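Long-range contact in SusD superfamily protein (Bacteroides fragilis NCTC 9343, PDB 3NQP), which probably binds glycans at the outer membrane, as a SusD-family protein, probably a lipoprotein, that would pass them to a partner transporter: residues F85-F89 with Y135-R141. Residues are numbered along the deposited sequence.
Sequences FGDLF and YGGVPLR
Phe-85 and Phe-89 reach from the turn leading into helix 89-102 into the concave side of Tyr-135 to Arg-141, and with Tyr-135 make up most of the 357 Å² buried here. The first segment turns tightly: Phe-85, Gly-86 and Asp-87 all have positive phi (50°, 72° and 54°), and Phe-89 then opens helix 89-102. In the second, Tyr-135 ends helix 110-135, Gly-136 leaves it at phi 79°, and Gly-137 to Arg-141 run largely extended, with a bend at Leu-140. CA atoms pair Phe-85 with Tyr-135 at 8.1 Å and Phe-89 with Arg-141 at 7.5 Å, so the segments run in the same sense. Phe-85 turns its edge to the face of Tyr-135 in a T-shaped stack, centroids 5.0 Å apart and planes at 70°, with Phe-85 CD1 3.8 Å from Tyr-135 CD2. Tyr-135 OH lies 3.4 Å from Phe-85 CA. One face of the Phe-85 ring takes Pro-139, Phe-85 CZ 3.9 Å from Pro-139 CD, while Phe-85 CE1 meets Val-138 CG1 at 3.9 Å. Phe-89 shares the proline: Phe-89 CZ is 3.9 Å from Pro-139 CD, and Phe-89 CE1 3.3 Å from Pro-139 O. The Arg-141 guanidinium points its NH1 edge at one face of the Phe-89 ring, Arg-141 CZ 5.1 Å from the Phe-89 centroid, a long and at most weak cation-pi contact. Tyr-128 and Leu-131 of helix 110-135 also touch Phe-89, within the helical scaffold of the SusD fold. With no hydrogen bond between the segments, cohesion comes from apolar packing and the edge-to-face pair.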
loop_
_atom_site.group_PDB
_atom_site.type_symbol
_atom_site.label_atom_id
_atom_site.label_comp_id
_atom_site.label_asym_id
_atom_site.label_seq_id
_atom_site.Cartn_x
_atom_site.Cartn_y
_atom_site.Cartn_z
ATOM N N PHE A 85 2.898 -13.540 13.030
ATOM C CA PHE A 85 2.581 -12.095 13.019
ATOM C C PHE A 85 3.280 -11.362 11.865
ATOM O O PHE A 85 3.751 -10.236 11.999
ATOM C CB PHE A 85 2.964 -11.438 14.353
ATOM C CG PHE A 85 2.061 -11.788 15.483
ATOM C CD1 PHE A 85 0.820 -11.206 15.599
ATOM C CD2 PHE A 85 2.481 -12.687 16.475
ATOM C CE1 PHE A 85 0.005 -11.489 16.646
ATOM C CE2 PHE A 85 1.668 -12.983 17.534
ATOM C CZ PHE A 85 0.424 -12.401 17.627
ATOM N N GLY A 86 3.396 -12.038 10.733
ATOM C CA GLY A 86 4.029 -11.459 9.569
ATOM C C GLY A 86 5.547 -11.308 9.693
ATOM O O GLY A 86 6.144 -10.523 8.983
ATOM N N ASP A 87 6.138 -12.000 10.664
ATOM C CA ASP A 87 7.577 -11.991 10.933
ATOM C C ASP A 87 8.103 -10.572 11.130
ATOM O O ASP A 87 9.215 -10.264 10.740
ATOM C CB ASP A 87 8.319 -12.707 9.789
ATOM C CG ASP A 87 9.660 -13.331 10.236
ATOM O OD1 ASP A 87 9.905 -13.501 11.444
ATOM O OD2 ASP A 87 10.462 -13.677 9.359
ATOM N N LEU A 88 7.291 -9.682 11.687
ATOM C CA LEU A 88 7.749 -8.323 11.902
ATOM C C LEU A 88 8.459 -8.061 13.237
ATOM O O LEU A 88 9.111 -7.000 13.388
ATOM C CB LEU A 88 6.625 -7.319 11.726
ATOM C CG LEU A 88 5.956 -7.320 10.334
ATOM C CD1 LEU A 88 4.825 -6.290 10.269
ATOM C CD2 LEU A 88 6.967 -7.070 9.251
ATOM N N PHE A 89 8.348 -8.953 14.210
ATOM C CA PHE A 89 8.924 -8.633 15.533
ATOM C C PHE A 89 10.453 -8.649 15.534
ATOM O O PHE A 89 11.075 -7.924 16.328
ATOM C CB PHE A 89 8.334 -9.496 16.675
ATOM C CG PHE A 89 6.970 -9.039 17.103
ATOM C CD1 PHE A 89 6.813 -7.842 17.792
ATOM C CD2 PHE A 89 5.856 -9.763 16.765
ATOM C CE1 PHE A 89 5.576 -7.401 18.164
ATOM C CE2 PHE A 89 4.615 -9.313 17.111
ATOM C CZ PHE A 89 4.463 -8.145 17.831
ATOM N N TYR A 135 -4.108 -7.272 12.927
ATOM C CA TYR A 135 -4.403 -8.131 14.093
ATOM C C TYR A 135 -5.162 -7.438 15.219
ATOM O O TYR A 135 -5.699 -8.138 16.077
ATOM C CB TYR A 135 -3.093 -8.661 14.694
ATOM C CG TYR A 135 -2.325 -9.556 13.766
ATOM C CD1 TYR A 135 -2.767 -10.829 13.488
ATOM C CD2 TYR A 135 -1.163 -9.112 13.137
ATOM C CE1 TYR A 135 -2.087 -11.645 12.601
ATOM C CE2 TYR A 135 -0.471 -9.922 12.260
ATOM C CZ TYR A 135 -0.923 -11.190 12.000
ATOM O OH TYR A 135 -0.242 -12.011 11.128
ATOM N N GLY A 136 -5.173 -6.098 15.251
ATOM C CA GLY A 136 -5.709 -5.375 16.401
ATOM C C GLY A 136 -4.693 -5.361 17.537
ATOM O O GLY A 136 -3.624 -4.749 17.440
ATOM N N GLY A 137 -4.995 -6.077 18.607
ATOM C CA GLY A 137 -4.030 -6.269 19.654
ATOM C C GLY A 137 -2.925 -7.256 19.285
ATOM O O GLY A 137 -3.189 -8.286 18.671
ATOM N N VAL A 138 -1.695 -6.896 19.641
ATOM C CA VAL A 138 -0.496 -7.717 19.432
ATOM C C VAL A 138 0.447 -7.498 20.617
ATOM O O VAL A 138 0.295 -6.512 21.357
ATOM C CB VAL A 138 0.284 -7.322 18.149
ATOM C CG1 VAL A 138 -0.553 -7.603 16.858
ATOM C CG2 VAL A 138 0.799 -5.871 18.252
ATOM N N PRO A 139 1.436 -8.388 20.809
ATOM C CA PRO A 139 2.428 -8.163 21.871
ATOM C C PRO A 139 3.138 -6.837 21.684
ATOM O O PRO A 139 3.475 -6.488 20.548
ATOM C CB PRO A 139 3.423 -9.305 21.662
ATOM C CG PRO A 139 2.657 -10.368 20.974
ATOM C CD PRO A 139 1.698 -9.643 20.083
ATOM N N LEU A 140 3.341 -6.070 22.753
ATOM C CA LEU A 140 4.076 -4.813 22.632
ATOM C C LEU A 140 5.531 -5.004 23.060
ATOM O O LEU A 140 5.876 -4.799 24.237
ATOM C CB LEU A 140 3.435 -3.684 23.459
ATOM C CG LEU A 140 2.343 -2.873 22.813
ATOM C CD1 LEU A 140 1.786 -1.843 23.842
ATOM C CD2 LEU A 140 2.869 -2.196 21.462
ATOM N N ARG A 141 6.368 -5.389 22.098
ATOM C CA ARG A 141 7.812 -5.515 22.302
ATOM C C ARG A 141 8.485 -4.183 22.059
ATOM O O ARG A 141 8.553 -3.700 20.916
ATOM C CB ARG A 141 8.402 -6.577 21.370
ATOM C CG ARG A 141 7.762 -7.935 21.569
ATOM C CD ARG A 141 8.660 -9.121 21.238
ATOM N NE ARG A 141 8.252 -10.327 21.977
ATOM C CZ ARG A 141 7.285 -11.166 21.604
ATOM N NH1 ARG A 141 6.582 -10.962 20.479
ATOM N NH2 ARG A 141 7.011 -12.224 22.364
#